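Local coordinates for protein integral membrane indolylacetylinositol arabinosyltransferase EmbB (PDB 7BVC) that probably transfers arabinose residues to build up the arabinan of arabinogalactan in the mycobacterial cell wall, at residues Y844-R849 and V928-V933; A856-V861 and P953-V958; T869-A874 and T903-G908; V883-A888 and S921-D926. All coordinates share one frame; numbering follows the deposited sequence.

How the contacts relate
All four contacts lie in the C-terminal domain, around two four-stranded antiparallel sheets. Contacts 1 and 4 share one of these sheets, where strands 882-889 and 929-936 are neighbours; their centres are 8 Å apart and a salt bridge, Arg849 to Asp925, ties them together. Contact 2, its centre about 16 Å from that of contact 1, links strand 860-866 of the other sheet to strand 956-957 of a six-stranded mixed sheet, and Val860 packs on Leu885 of contact 4. Contact 3 joins two loops that run between the four-stranded sheets. Along the chain contacts 1 and 2 interleave, as do contacts 3 and 4, drawing distant residues into what is probably one beta-sandwich.

Contact 1 (Y844-R849 and V928-V933); sequences YELPAR and VAVRVV
This is the end of an antiparallel strand pair, where strand 837-845, the outermost of its four-stranded sheet, leaves its neighbour 929-936. Tyr844 and Val930 form a hydrogen-bonded pair: Tyr844 N donates to Val930 O at 2.6 Å, and Val930 N returns to Tyr844 O at 2.8 Å, arriving in the carbonyl plane on a lone pair. The same Tyr844 O also receives a CA-H contact from Ala929, at 3.2 Å from its CA. Glu845 and Ala929 follow as a non-hydrogen-bonded pair, the small Ala929 on the face opposite Val930; the Glu845 backbone also bonds to Thr749. Beyond it the ladder frays, with a weak bond of 3.4 Å from Leu846 N to Val928 O.

Tyr844 CG stands anti to its carbonyl carbon (chi1 -76°), so CB and the CD2 edge of the ring pass Val930 O while the ring goes on to Pro750 and Pro950. Leu846 turns toward the partner strand and crosses Val930 obliquely, CG to CG2 4.1 Å. Branched Val930 suits a strand and reaches Leu885 on the next one. Two such stacked sheets, and the clan of this domain, are consistent with a carbohydrate-binding-module beta-sandwich.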
# COMPACT_ATOMS: atom_id res chain seq x y z
N TYR B 844 10.25 33.75 37.63
CA TYR B 844 9.11 33.07 38.24
C TYR B 844 9.60 32.24 39.42
O TYR B 844 10.53 31.43 39.27
CB TYR B 844 8.39 32.20 37.22
CG TYR B 844 7.52 32.98 36.26
CD1 TYR B 844 6.31 33.52 36.66
CD2 TYR B 844 7.93 33.19 34.94
CE1 TYR B 844 5.52 34.24 35.79
CE2 TYR B 844 7.14 33.91 34.07
CZ TYR B 844 5.94 34.43 34.50
OH TYR B 844 5.15 35.15 33.63
N GLU B 845 8.98 32.44 40.58
CA GLU B 845 9.38 31.75 41.79
C GLU B 845 9.29 30.24 41.63
O GLU B 845 8.48 29.72 40.85
CB GLU B 845 8.50 32.20 42.96
CG GLU B 845 8.86 31.61 44.31
CD GLU B 845 7.82 31.91 45.38
OE1 GLU B 845 6.81 32.57 45.06
OE2 GLU B 845 8.02 31.49 46.54
N LEU B 846 10.14 29.51 42.38
CA LEU B 846 9.99 28.07 42.55
C LEU B 846 9.35 27.78 43.90
O LEU B 846 9.53 28.54 44.85
CB LEU B 846 11.35 27.37 42.45
CG LEU B 846 11.79 26.97 41.04
CD1 LEU B 846 13.18 26.35 41.06
CD2 LEU B 846 10.79 26.01 40.40
N PRO B 847 8.59 26.68 44.02
CA PRO B 847 7.68 26.54 45.17
C PRO B 847 8.34 26.62 46.54
O PRO B 847 8.00 27.51 47.32
CB PRO B 847 7.05 25.15 44.94
CG PRO B 847 7.16 24.93 43.48
CD PRO B 847 8.47 25.55 43.09
N ALA B 848 9.27 25.73 46.83
CA ALA B 848 9.90 25.67 48.15
C ALA B 848 11.12 24.76 48.05
O ALA B 848 11.52 24.34 46.96
CB ALA B 848 8.91 25.18 49.21
N ARG B 849 11.71 24.46 49.21
CA ARG B 849 12.86 23.57 49.32
C ARG B 849 12.46 22.40 50.22
O ARG B 849 12.68 22.44 51.43
CB ARG B 849 14.08 24.31 49.86
CG ARG B 849 14.58 25.42 48.96
CD ARG B 849 15.56 24.90 47.92
NE ARG B 849 16.60 24.07 48.52
CZ ARG B 849 17.67 24.54 49.14
NH1 ARG B 849 18.57 23.71 49.65
NH2 ARG B 849 17.86 25.85 49.24
N VAL B 928 16.50 29.19 42.35
CA VAL B 928 15.62 30.10 43.06
C VAL B 928 14.45 30.55 42.20
O VAL B 928 13.32 30.68 42.70
CB VAL B 928 16.40 31.31 43.60
CG1 VAL B 928 15.52 32.17 44.49
CG2 VAL B 928 17.62 30.83 44.35
N ALA B 929 14.68 30.80 40.92
CA ALA B 929 13.62 31.27 40.04
C ALA B 929 13.84 30.71 38.64
O ALA B 929 14.89 30.15 38.32
CB ALA B 929 13.56 32.80 40.01
N VAL B 930 12.83 30.92 37.80
CA VAL B 930 12.74 30.29 36.49
C VAL B 930 12.14 31.31 35.52
O VAL B 930 11.25 32.08 35.88
CB VAL B 930 11.90 29.00 36.56
CG1 VAL B 930 11.34 28.63 35.21
CG2 VAL B 930 12.73 27.86 37.12
N ARG B 931 12.65 31.32 34.29
CA ARG B 931 12.09 32.19 33.25
C ARG B 931 12.18 31.49 31.90
O ARG B 931 12.94 30.53 31.72
CB ARG B 931 12.81 33.54 33.20
CG ARG B 931 14.23 33.48 32.66
CD ARG B 931 14.84 34.87 32.65
NE ARG B 931 16.20 34.87 32.13
CZ ARG B 931 16.96 35.96 32.04
NH1 ARG B 931 18.19 35.86 31.56
NH2 ARG B 931 16.49 37.13 32.43
N VAL B 932 11.40 31.99 30.96
CA VAL B 932 11.28 31.41 29.63
C VAL B 932 12.08 32.25 28.65
O VAL B 932 11.92 33.47 28.59
CB VAL B 932 9.80 31.33 29.19
CG1 VAL B 932 9.68 30.57 27.87
CG2 VAL B 932 8.96 30.68 30.27
N VAL B 933 12.94 31.59 27.87
CA VAL B 933 13.69 32.24 26.80
C VAL B 933 13.24 31.62 25.48
O VAL B 933 13.48 30.44 25.22
CB VAL B 933 15.21 32.11 27.00
CG1 VAL B 933 15.67 33.01 28.13
CG2 VAL B 933 15.61 30.68 27.31

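Contact 2 (A856-V861 and P953-V958); sequences AHPLVV and PELQSV
Pro953 opens the second segment as an apolar ring packed against the start of strand 860-866. It crosses Val861 obliquely, CD lying 3.7 Å from Val861 CG1, while CG meets Leu859 CB at 4.2 Å. A proline has no backbone N-H to leave unsatisfied here, but its carbonyl is put to use: His857 ND1 donates to Pro953 O at 3.3 Å along a nearly straight path of 167°. The oxygen lies in the imidazole plane, at the ring edge, whereas the nitrogen sits above the carbonyl plane and not on a lone pair. His857 CG is anti to its carbonyl carbon (chi1 -60°), and the ring thereby reaches across.

Glu954 then runs alongside the histidine, both side chains pointing the same way. Its CB is 3.5 Å from His857 CE1 at the ring edge, and the extended chain brings Glu954 OE1 to 3.6 Å from the same His857 CE1. Arg920 also touches the histidine, so the pull of the two opposite charges on its ionisation may partly cancel. In the first segment the chain bends in an inverse gamma turn centred on Pro858, closed by a weak bond from Leu859 N to His857 O, which leads it from the loop into strand 860-866.

Leu955 sends CD1 to 4.4 Å from both Pro858 CD and Leu859 CD1, a loose apolar touch completed by Tyr1036 of strand 1028-1037. With Gln956 the segment departs, its backbone bonding to Val739 of the mixed sheet, and Ser957 takes the N-cap position of helix 958-961.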
# COMPACT_ATOMS: atom_id res chain seq x y z
N ALA B 856 6.27 14.31 44.82
CA ALA B 856 4.93 14.33 44.24
C ALA B 856 4.75 15.35 43.12
O ALA B 856 3.76 15.25 42.39
CB ALA B 856 3.89 14.62 45.33
N HIS B 857 5.66 16.31 42.96
CA HIS B 857 5.55 17.35 41.93
C HIS B 857 6.81 17.37 41.08
O HIS B 857 7.57 18.35 41.10
CB HIS B 857 5.30 18.71 42.57
CG HIS B 857 4.05 18.79 43.38
ND1 HIS B 857 2.80 18.88 42.81
CD2 HIS B 857 3.86 18.81 44.72
CE1 HIS B 857 1.89 18.94 43.77
NE2 HIS B 857 2.51 18.90 44.93
N PRO B 858 7.08 16.30 40.32
CA PRO B 858 8.34 16.24 39.58
C PRO B 858 8.28 16.82 38.17
O PRO B 858 8.76 16.18 37.24
CB PRO B 858 8.61 14.74 39.53
CG PRO B 858 7.24 14.16 39.37
CD PRO B 858 6.29 15.07 40.13
N LEU B 859 7.73 18.02 37.99
CA LEU B 859 7.62 18.56 36.64
C LEU B 859 7.49 20.08 36.68
O LEU B 859 6.96 20.66 37.63
CB LEU B 859 6.41 17.97 35.90
CG LEU B 859 6.63 16.76 35.00
CD1 LEU B 859 5.30 16.24 34.49
CD2 LEU B 859 7.54 17.10 33.84
N VAL B 860 7.99 20.71 35.61
CA VAL B 860 7.68 22.09 35.27
C VAL B 860 7.25 22.09 33.81
O VAL B 860 8.02 21.67 32.94
CB VAL B 860 8.87 23.03 35.49
CG1 VAL B 860 8.64 24.36 34.79
CG2 VAL B 860 9.12 23.25 36.97
N VAL B 861 6.03 22.53 33.53
CA VAL B 861 5.45 22.36 32.21
C VAL B 861 5.09 23.72 31.63
O VAL B 861 4.74 24.66 32.35
CB VAL B 861 4.21 21.43 32.26
CG1 VAL B 861 3.07 22.08 33.02
CG2 VAL B 861 3.78 21.04 30.86
N PRO B 953 2.67 21.43 37.72
CA PRO B 953 1.38 20.77 37.91
C PRO B 953 1.33 19.92 39.17
O PRO B 953 2.34 19.38 39.63
CB PRO B 953 1.24 19.90 36.66
CG PRO B 953 2.62 19.72 36.15
CD PRO B 953 3.37 20.96 36.51
N GLU B 954 0.13 19.81 39.72
CA GLU B 954 -0.18 18.87 40.79
C GLU B 954 -0.91 17.68 40.17
O GLU B 954 -1.95 17.85 39.53
CB GLU B 954 -1.04 19.53 41.87
CG GLU B 954 -1.66 18.55 42.85
CD GLU B 954 -2.17 19.23 44.10
OE1 GLU B 954 -1.40 19.34 45.08
OE2 GLU B 954 -3.35 19.65 44.11
N LEU B 955 -0.37 16.48 40.37
CA LEU B 955 -0.79 15.30 39.63
C LEU B 955 -1.55 14.33 40.54
O LEU B 955 -1.64 14.51 41.75
CB LEU B 955 0.42 14.61 38.99
CG LEU B 955 1.15 15.44 37.93
CD1 LEU B 955 2.57 14.95 37.74
CD2 LEU B 955 0.38 15.40 36.63
N GLN B 956 -2.08 13.28 39.91
CA GLN B 956 -2.86 12.25 40.58
C GLN B 956 -2.95 11.05 39.64
O GLN B 956 -2.98 11.21 38.42
CB GLN B 956 -4.26 12.75 40.95
CG GLN B 956 -5.02 11.82 41.88
CD GLN B 956 -6.39 12.37 42.24
OE1 GLN B 956 -7.08 11.83 43.11
NE2 GLN B 956 -6.79 13.44 41.58
N SER B 957 -3.01 9.86 40.23
CA SER B 957 -3.05 8.63 39.45
C SER B 957 -4.35 8.53 38.65
O SER B 957 -5.29 9.31 38.83
CB SER B 957 -2.90 7.42 40.37
OG SER B 957 -2.66 6.24 39.62
N VAL B 958 -4.39 7.56 37.75
CA VAL B 958 -5.60 7.30 36.97
C VAL B 958 -6.52 6.32 37.68
O VAL B 958 -7.74 6.49 37.68
CB VAL B 958 -5.22 6.80 35.56
CG1 VAL B 958 -6.40 6.09 34.91
CG2 VAL B 958 -4.76 7.96 34.69

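Contact 3 (T869-A874 and T903-G908); sequences TGESVA and TPYDVG
Both segments are irregular, yet their register advances in the same sense, Gly870 CA lying 5.1 Å from Pro904 CA and Glu871 CA 4.8 Å from Tyr905 CA. One clear backbone bond joins them: Glu871 N donates to Pro904 O at 3.0 Å and 172°, very straight at the hydrogen although the nitrogen lies 29° above the carbonyl plane. One residue on, Tyr905 CA makes a C-H contact to Glu871 O at 3.3 Å. Gly870 is almost fully extended, and its bare CA lets Pro904 and the Asp906 carboxylate come in where a beta carbon would have to sit. Asp906 CG, anti to its carbonyl carbon, leads OD2 to Gly870 N, but the angle there is too poor for a hydrogen bond.

Each of these loops carries the chain from one four-stranded sheet to the other: 869-874 lies between strands 860-866 and 882-889. The loop holding 903-908 follows strand 897-898 and precedes strand 914-918. Pro904, rigid and apolar, lays CG 3.4 Å from Thr869 O and packs on Leu916 and Tyr918 of strand 914-918. Thr869 spends its hydroxyl on Thr878 O.

Glu871 and Tyr905 run side by side and point the same way, carboxylate and ring planes 18° apart. Glu871 CG is anti to the backbone N and the chain beyond is extended, so Glu871 OE2 comes to 3.0 Å from Tyr905 CE1, with CZ next. Ser872 sets CB against Asp906 O at 3.2 Å, while its OG accepts a weak bond from Ala874 N.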
# COMPACT_ATOMS: atom_id res chain seq x y z
N THR B 869 11.61 23.09 18.98
CA THR B 869 12.59 22.01 18.94
C THR B 869 12.74 21.41 20.33
O THR B 869 12.68 22.13 21.33
CB THR B 869 13.95 22.50 18.42
OG1 THR B 869 14.85 21.39 18.29
CG2 THR B 869 14.56 23.54 19.34
N GLY B 870 12.90 20.10 20.39
CA GLY B 870 12.97 19.44 21.69
C GLY B 870 13.29 17.97 21.54
O GLY B 870 13.48 17.46 20.43
N GLU B 871 13.32 17.29 22.68
CA GLU B 871 13.72 15.89 22.76
C GLU B 871 12.49 15.00 22.82
O GLU B 871 11.63 15.18 23.69
CB GLU B 871 14.61 15.67 23.99
CG GLU B 871 15.46 14.41 23.92
CD GLU B 871 16.25 14.18 25.20
OE1 GLU B 871 17.33 13.57 25.14
OE2 GLU B 871 15.79 14.63 26.27
N SER B 872 12.42 14.03 21.91
CA SER B 872 11.34 13.06 21.88
C SER B 872 11.93 11.65 21.89
O SER B 872 13.13 11.46 21.69
CB SER B 872 10.45 13.24 20.65
OG SER B 872 9.45 12.23 20.60
N VAL B 873 11.07 10.68 22.13
CA VAL B 873 11.47 9.28 22.08
C VAL B 873 11.28 8.69 20.69
O VAL B 873 12.15 8.00 20.17
CB VAL B 873 10.70 8.47 23.15
CG1 VAL B 873 10.73 6.99 22.83
CG2 VAL B 873 11.28 8.73 24.53
N ALA B 874 10.14 8.99 20.05
CA ALA B 874 9.89 8.46 18.71
C ALA B 874 10.79 9.11 17.68
O ALA B 874 11.19 8.46 16.70
CB ALA B 874 8.42 8.65 18.34
N THR B 903 16.24 21.98 28.14
CA THR B 903 15.59 21.73 26.86
C THR B 903 14.34 20.88 27.06
O THR B 903 14.31 20.00 27.92
CB THR B 903 16.54 21.03 25.89
OG1 THR B 903 16.64 19.64 26.25
CG2 THR B 903 17.92 21.66 25.94
N PRO B 904 13.29 21.10 26.27
CA PRO B 904 11.99 20.50 26.56
C PRO B 904 11.88 19.06 26.07
O PRO B 904 12.73 18.54 25.35
CB PRO B 904 11.02 21.41 25.81
CG PRO B 904 11.80 21.85 24.63
CD PRO B 904 13.22 22.03 25.12
N TYR B 905 10.78 18.44 26.48
CA TYR B 905 10.40 17.09 26.07
C TYR B 905 9.14 17.20 25.21
O TYR B 905 8.02 17.20 25.74
CB TYR B 905 10.16 16.19 27.28
CG TYR B 905 11.39 15.50 27.80
CD1 TYR B 905 12.04 14.53 27.05
CD2 TYR B 905 11.89 15.79 29.06
CE1 TYR B 905 13.16 13.89 27.54
CE2 TYR B 905 13.01 15.16 29.56
CZ TYR B 905 13.64 14.21 28.79
OH TYR B 905 14.76 13.58 29.29
N ASP B 906 9.32 17.31 23.90
CA ASP B 906 8.19 17.39 22.99
C ASP B 906 7.68 15.99 22.65
O ASP B 906 8.46 15.09 22.35
CB ASP B 906 8.57 18.13 21.71
CG ASP B 906 8.79 19.61 21.94
OD1 ASP B 906 8.15 20.17 22.85
OD2 ASP B 906 9.59 20.23 21.21
N VAL B 907 6.36 15.82 22.71
CA VAL B 907 5.75 14.54 22.37
C VAL B 907 4.61 14.75 21.39
O VAL B 907 4.25 13.84 20.63
CB VAL B 907 5.27 13.81 23.64
CG1 VAL B 907 4.09 14.53 24.26
CG2 VAL B 907 4.93 12.36 23.34
N GLY B 908 4.06 15.96 21.36
CA GLY B 908 2.86 16.23 20.60
C GLY B 908 3.14 16.49 19.14
O GLY B 908 4.29 16.44 18.67

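Contact 4 (V883-A888 and S921-D926); sequences VDLEYA and SEIPDD
Tyr887, near the end of strand 882-889, projects from the same face as Leu885, against the loop that leads from strand 914-918 to strand 929-936. Its CB meets Ile923 CG2 at 3.9 Å, and CG lies 4.0 Å from the same methyl. With CG in the crowded position between the backbone N and carbonyl carbon (chi1 51°), the ring is directed at Pro924 of the loop. There its two sides part company: CD2 stays with Ile923 CG2 at 4.1 Å, whereas CD1 passes to Pro924. Further out CE1 is closest to the proline, 3.6 Å from Pro924 CD, and CZ follows at 3.9 Å from that atom. Pro924 crosses the tyrosine at about a right angle and places CD over one ring face, 4.0 Å from the centroid and 28° off the normal, a CH-pi contact.

Two residues earlier, Leu885 touches the other end of the isoleucine, CD2 to Ile923 CD1 at 4.3 Å. Branched Ile923 therefore bridges both strand residues, while Leu885 goes on to Val860, Ile862 and Tyr918 in the interior between the two sheets. On the other side of the strand, Glu886 pairs with Arg901 and Arg931.

The touching parts, 885-888 and 923-926, run almost in the same direction, yet their backbones are too far apart to pair. Apolar surface and a ring face hold the loop here; such contacts set few angles, though a proline CD, next to nitrogen, is probably somewhat polarised and so favours the electron-rich phenol.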
# COMPACT_ATOMS: atom_id res chain seq x y z
N VAL B 883 12.40 27.26 22.50
CA VAL B 883 11.83 27.72 23.76
C VAL B 883 12.50 26.92 24.87
O VAL B 883 12.39 25.69 24.90
CB VAL B 883 10.30 27.54 23.82
CG1 VAL B 883 9.78 27.90 25.20
CG2 VAL B 883 9.63 28.39 22.76
N ASP B 884 13.20 27.61 25.76
CA ASP B 884 13.96 26.94 26.81
C ASP B 884 13.58 27.47 28.18
O ASP B 884 12.60 28.21 28.32
CB ASP B 884 15.46 27.11 26.57
CG ASP B 884 15.99 26.16 25.51
OD1 ASP B 884 15.24 25.26 25.09
OD2 ASP B 884 17.16 26.32 25.10
N LEU B 885 14.33 27.08 29.21
CA LEU B 885 13.98 27.42 30.58
C LEU B 885 15.25 27.75 31.34
O LEU B 885 16.07 26.86 31.58
CB LEU B 885 13.24 26.27 31.25
CG LEU B 885 12.41 26.65 32.47
CD1 LEU B 885 11.05 27.15 32.02
CD2 LEU B 885 12.26 25.47 33.42
N GLU B 886 15.42 29.01 31.71
CA GLU B 886 16.58 29.43 32.50
C GLU B 886 16.23 29.43 33.98
O GLU B 886 15.15 29.87 34.38
CB GLU B 886 17.05 30.82 32.06
CG GLU B 886 18.02 30.81 30.90
CD GLU B 886 19.04 31.92 31.00
OE1 GLU B 886 18.91 32.77 31.90
OE2 GLU B 886 19.98 31.94 30.17
N TYR B 887 17.16 28.93 34.79
CA TYR B 887 16.99 28.90 36.24
C TYR B 887 18.11 29.69 36.89
O TYR B 887 19.27 29.63 36.47
CB TYR B 887 16.96 27.47 36.78
CG TYR B 887 18.10 26.59 36.33
CD1 TYR B 887 19.30 26.56 37.02
CD2 TYR B 887 17.96 25.76 35.23
CE1 TYR B 887 20.33 25.74 36.62
CE2 TYR B 887 18.99 24.94 34.82
CZ TYR B 887 20.18 24.93 35.52
OH TYR B 887 21.21 24.12 35.11
N ALA B 888 17.76 30.44 37.93
CA ALA B 888 18.66 31.37 38.59
C ALA B 888 19.05 30.84 39.97
O ALA B 888 18.54 29.83 40.45
CB ALA B 888 18.03 32.76 38.70
N SER B 921 14.54 17.23 38.15
CA SER B 921 15.83 16.64 38.49
C SER B 921 16.98 17.34 37.79
O SER B 921 18.09 17.37 38.32
CB SER B 921 15.84 15.15 38.12
OG SER B 921 15.64 14.96 36.73
N GLU B 922 16.73 17.90 36.60
CA GLU B 922 17.75 18.71 35.93
C GLU B 922 18.01 20.00 36.70
O GLU B 922 19.16 20.38 36.92
CB GLU B 922 17.32 19.01 34.50
CG GLU B 922 16.60 17.88 33.80
CD GLU B 922 17.55 16.90 33.14
OE1 GLU B 922 18.78 17.12 33.22
OE2 GLU B 922 17.07 15.92 32.53
N ILE B 923 16.95 20.68 37.11
CA ILE B 923 17.04 21.90 37.90
C ILE B 923 17.61 21.54 39.27
O ILE B 923 17.00 20.73 39.99
CB ILE B 923 15.68 22.59 38.01
CG1 ILE B 923 14.91 22.46 36.70
CG2 ILE B 923 15.84 24.05 38.36
CD1 ILE B 923 13.51 23.02 36.75
N PRO B 924 18.75 22.11 39.67
CA PRO B 924 19.35 21.73 40.96
C PRO B 924 18.52 22.17 42.16
O PRO B 924 17.47 22.79 42.00
CB PRO B 924 20.71 22.44 40.93
CG PRO B 924 20.52 23.58 39.98
CD PRO B 924 19.57 23.08 38.94
N ASP B 925 18.99 21.85 43.36
CA ASP B 925 18.28 22.19 44.58
C ASP B 925 18.60 23.59 45.08
O ASP B 925 18.04 24.02 46.09
CB ASP B 925 18.58 21.15 45.67
CG ASP B 925 17.72 21.32 46.90
OD1 ASP B 925 16.58 21.82 46.77
OD2 ASP B 925 18.18 20.97 48.01
N ASP B 926 19.47 24.32 44.39
CA ASP B 926 19.79 25.69 44.76
C ASP B 926 19.15 26.70 43.82
O ASP B 926 19.31 27.91 44.00
CB ASP B 926 21.31 25.88 44.80
CG ASP B 926 21.74 27.07 45.63
OD1 ASP B 926 22.20 26.86 46.77
OD2 ASP B 926 21.66 28.22 45.14